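Uncharacterized protein DUF1234 (Pectobacterium atrosepticum SCRI1043, PDB 3BDV) is probably a hydrolase of the alpha/beta-hydrolase fold, a YdeN-like serine hydrolase family member that also binds calcium, with its substrate not established. Local coordinates at residues A[91-96]-A[120-125]. Sequence-based numbering, arbitrary orientation.
Sequences VVQQGQ and QASPLS
In this alpha/beta-hydrolase fold, the C-terminal end of helix 83-93, which packs beside the parallel sheet, meets the loop that joins strands 99-105 and 128-132. Q93 carries the contact. Its CG lies anti to the carbonyl carbon (chi1 -71°) and the chain is extended beyond it, so the amide reaches the loop and grips the backbone of Q120 at both ends. Q93 OE1 accepts from Q120 N at 3.0 Å, in the carbonyl plane and on a lone pair, while Q93 NE2 donates almost straight to Q120 O at 2.8 Å. That second donor sits above the carbonyl plane of Q120 but keeps Q120 O within its own amide plane. A weak bond from Q93 NE2 to S122 O (3.3 Å) adds a third tie. Glutamine suits the position because one flat group supplies both donor and acceptor to a loop without regular structure, and the paired bonds fix its rotation. Q120 O also receives W151 NE1 from helix 141-151.

L124 CD2 lies against the aliphatic Q93 CG at 3.3 Å, the side chains crossing obliquely. The buried V92, CG1 anti to the backbone N, brings CG1 to 3.6 Å from S125 OG and also against L124 CB; V92 and L124 both also touch V102 of the sheet, a fitting place for branched apolar residues. Water 1 donates to V92 O and Q96 O. Just past the helix end, G95 is the first residue to leave helical angles, and its positive phi (98°) would jam a CB against the preceding carbonyl; G95 N bonds back to V92 O, and Q96 N, weakly, to V91 O. This is a Schellman motif, a common C-terminal ending of helices, here on the helix that follows the probable nucleophile elbow.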
ATOM      1  N   VAL A  91     -10.421  -5.210  -1.927  1.00 20.30           N
ATOM      2  CA  VAL A  91     -10.300  -6.614  -1.503  1.00 23.56           C
ATOM      3  C   VAL A  91     -10.651  -6.784  -0.027  1.00 22.87           C
ATOM      4  O   VAL A  91     -11.376  -7.696   0.325  1.00 21.20           O
ATOM      5  CB  VAL A  91      -8.903  -7.169  -1.789  1.00 24.91           C
ATOM      6  CG1 VAL A  91      -8.625  -8.420  -0.971  1.00 34.12           C
ATOM      7  CG2 VAL A  91      -8.781  -7.438  -3.256  1.00 30.46           C
ATOM      8  N   VAL A  92     -10.181  -5.887   0.818  1.00 21.02           N
ATOM      9  CA  VAL A  92     -10.527  -5.895   2.250  1.00 21.67           C
ATOM     10  C   VAL A  92     -12.035  -5.682   2.436  1.00 21.14           C
ATOM     11  O   VAL A  92     -12.698  -6.434   3.189  1.00 20.14           O
ATOM     12  CB  VAL A  92      -9.721  -4.821   3.035  1.00 24.29           C
ATOM     13  CG1 VAL A  92     -10.263  -4.713   4.473  1.00 23.24           C
ATOM     14  CG2 VAL A  92      -8.236  -5.188   3.053  1.00 28.12           C
ATOM     15  N   GLN A  93     -12.593  -4.739   1.688  1.00 21.84           N
ATOM     16  CA  GLN A  93     -14.021  -4.431   1.777  1.00 22.53           C
ATOM     17  C   GLN A  93     -14.922  -5.575   1.325  1.00 22.38           C
ATOM     18  O   GLN A  93     -16.043  -5.709   1.800  1.00 22.38           O
ATOM     19  CB  GLN A  93     -14.369  -3.139   1.018  1.00 21.05           C
ATOM     20  CG  GLN A  93     -13.830  -1.871   1.716  1.00 26.85           C
ATOM     21  CD  GLN A  93     -14.242  -0.585   1.050  1.00 27.91           C
ATOM     22  OE1 GLN A  93     -14.445  -0.541  -0.181  1.00 26.43           O
ATOM     23  NE2 GLN A  93     -14.328   0.502   1.856  1.00 26.15           N
ATOM     24  N   GLN A  94     -14.431  -6.410   0.422  1.00 20.18           N
ATOM     25  CA  GLN A  94     -15.215  -7.533  -0.066  1.00 22.83           C
ATOM     26  C   GLN A  94     -15.047  -8.735   0.831  1.00 25.62           C
ATOM     27  O   GLN A  94     -15.675  -9.765   0.589  1.00 27.13           O
ATOM     28  CB  GLN A  94     -14.832  -7.845  -1.512  1.00 25.56           C
ATOM     29  CG  GLN A  94     -15.069  -6.689  -2.460  1.00 20.85           C
ATOM     30  CD  GLN A  94     -16.474  -6.157  -2.381  1.00 25.62           C
ATOM     31  OE1 GLN A  94     -16.713  -4.946  -2.259  1.00 30.12           O
ATOM     32  NE2 GLN A  94     -17.417  -7.057  -2.433  1.00 18.19           N
ATOM     33  N   GLY A  95     -14.234  -8.617   1.887  1.00 27.02           N
ATOM     34  CA  GLY A  95     -14.197  -9.637   2.972  1.00 27.47           C
ATOM     35  C   GLY A  95     -13.096 -10.688   2.932  1.00 26.86           C
ATOM     36  O   GLY A  95     -13.167 -11.698   3.645  1.00 28.32           O
ATOM     37  N   GLN A  96     -12.090 -10.468   2.099  1.00 27.00           N
ATOM     38  CA  GLN A  96     -10.880 -11.301   2.014  1.00 28.43           C
ATOM     39  C   GLN A  96     -10.207 -11.561   3.367  1.00 29.33           C
ATOM     40  O   GLN A  96      -9.891 -10.621   4.102  1.00 28.97           O
ATOM     41  CB  GLN A  96      -9.855 -10.570   1.138  1.00 29.56           C
ATOM     42  CG  GLN A  96      -8.586 -11.337   0.923  1.00 33.74           C
ATOM     43  CD  GLN A  96      -8.850 -12.605   0.161  1.00 36.20           C
ATOM     44  OE1 GLN A  96      -8.486 -13.691   0.600  1.00 45.01           O
ATOM     45  NE2 GLN A  96      -9.525 -12.475  -0.973  1.00 39.97           N
ATOM     46  N   GLN A 120     -16.132   1.680  -1.384  1.00 22.90           N
ATOM     47  CA  GLN A 120     -17.089   2.177  -0.401  1.00 25.55           C
ATOM     48  C   GLN A 120     -16.429   3.157   0.566  1.00 22.41           C
ATOM     49  O   GLN A 120     -15.249   3.013   0.914  1.00 22.69           O
ATOM     50  CB  GLN A 120     -17.678   1.025   0.397  1.00 26.49           C
ATOM     51  CG  GLN A 120     -18.259  -0.095  -0.460  1.00 31.60           C
ATOM     52  CD  GLN A 120     -18.644  -1.302   0.376  1.00 36.84           C
ATOM     53  OE1 GLN A 120     -19.169  -1.156   1.488  1.00 52.07           O
ATOM     54  NE2 GLN A 120     -18.389  -2.501  -0.152  1.00 40.49           N
ATOM     55  N   ALA A 121     -17.207   4.167   0.973  1.00 22.82           N
ATOM     56  CA  ALA A 121     -16.828   5.130   1.982  1.00 24.30           C
ATOM     57  C   ALA A 121     -17.304   4.579   3.324  1.00 25.67           C
ATOM     58  O   ALA A 121     -18.252   5.054   3.933  1.00 25.87           O
ATOM     59  CB  ALA A 121     -17.425   6.444   1.691  1.00 24.34           C
ATOM     60  N   SER A 122     -16.619   3.533   3.748  1.00 27.17           N
ATOM     61  CA  SER A 122     -16.944   2.838   4.982  1.00 26.99           C
ATOM     62  C   SER A 122     -15.688   2.182   5.554  1.00 26.32           C
ATOM     63  O   SER A 122     -14.705   1.926   4.827  1.00 24.13           O
ATOM     64  CB  SER A 122     -18.087   1.838   4.757  1.00 29.33           C
ATOM     65  OG  SER A 122     -17.832   0.979   3.674  1.00 35.40           O
ATOM     66  N   PRO A 123     -15.700   1.930   6.863  1.00 26.96           N
ATOM     67  CA  PRO A 123     -14.518   1.429   7.524  1.00 28.12           C
ATOM     68  C   PRO A 123     -13.973   0.151   6.983  1.00 27.50           C
ATOM     69  O   PRO A 123     -14.729  -0.792   6.686  1.00 30.52           O
ATOM     70  CB  PRO A 123     -14.974   1.238   8.964  1.00 26.77           C
ATOM     71  CG  PRO A 123     -16.085   2.136   9.122  1.00 31.83           C
ATOM     72  CD  PRO A 123     -16.799   2.102   7.817  1.00 27.96           C
ATOM     73  N   LEU A 124     -12.658   0.096   6.899  1.00 25.60           N
ATOM     74  CA  LEU A 124     -11.980  -1.112   6.513  1.00 27.14           C
ATOM     75  C   LEU A 124     -11.940  -2.001   7.782  1.00 28.97           C
ATOM     76  O   LEU A 124     -11.766  -1.526   8.909  1.00 28.84           O
ATOM     77  CB  LEU A 124     -10.574  -0.845   6.005  1.00 27.11           C
ATOM     78  CG  LEU A 124     -10.546  -0.032   4.692  1.00 33.33           C
ATOM     79  CD1 LEU A 124      -9.135   0.214   4.225  1.00 33.13           C
ATOM     80  CD2 LEU A 124     -11.339  -0.756   3.628  1.00 37.46           C
ATOM     81  N   SER A 125     -12.112  -3.284   7.592  1.00 28.94           N
ATOM     82  CA  SER A 125     -12.217  -4.164   8.744  1.00 31.52           C
ATOM     83  C   SER A 125     -10.848  -4.390   9.403  1.00 29.92           C
ATOM     84  O   SER A 125     -10.766  -5.087  10.407  1.00 25.25           O
ATOM     85  CB  SER A 125     -12.810  -5.497   8.293  1.00 29.08           C
ATOM     86  OG  SER A 125     -11.963  -6.117   7.328  1.00 36.60           O
TER
HETATM   87  O   HOH W   1     -11.535  -8.271   4.782  1.00 32.13           O
HETATM   88  O   HOH W   2     -15.518  -2.150  -1.956  1.00 30.91           O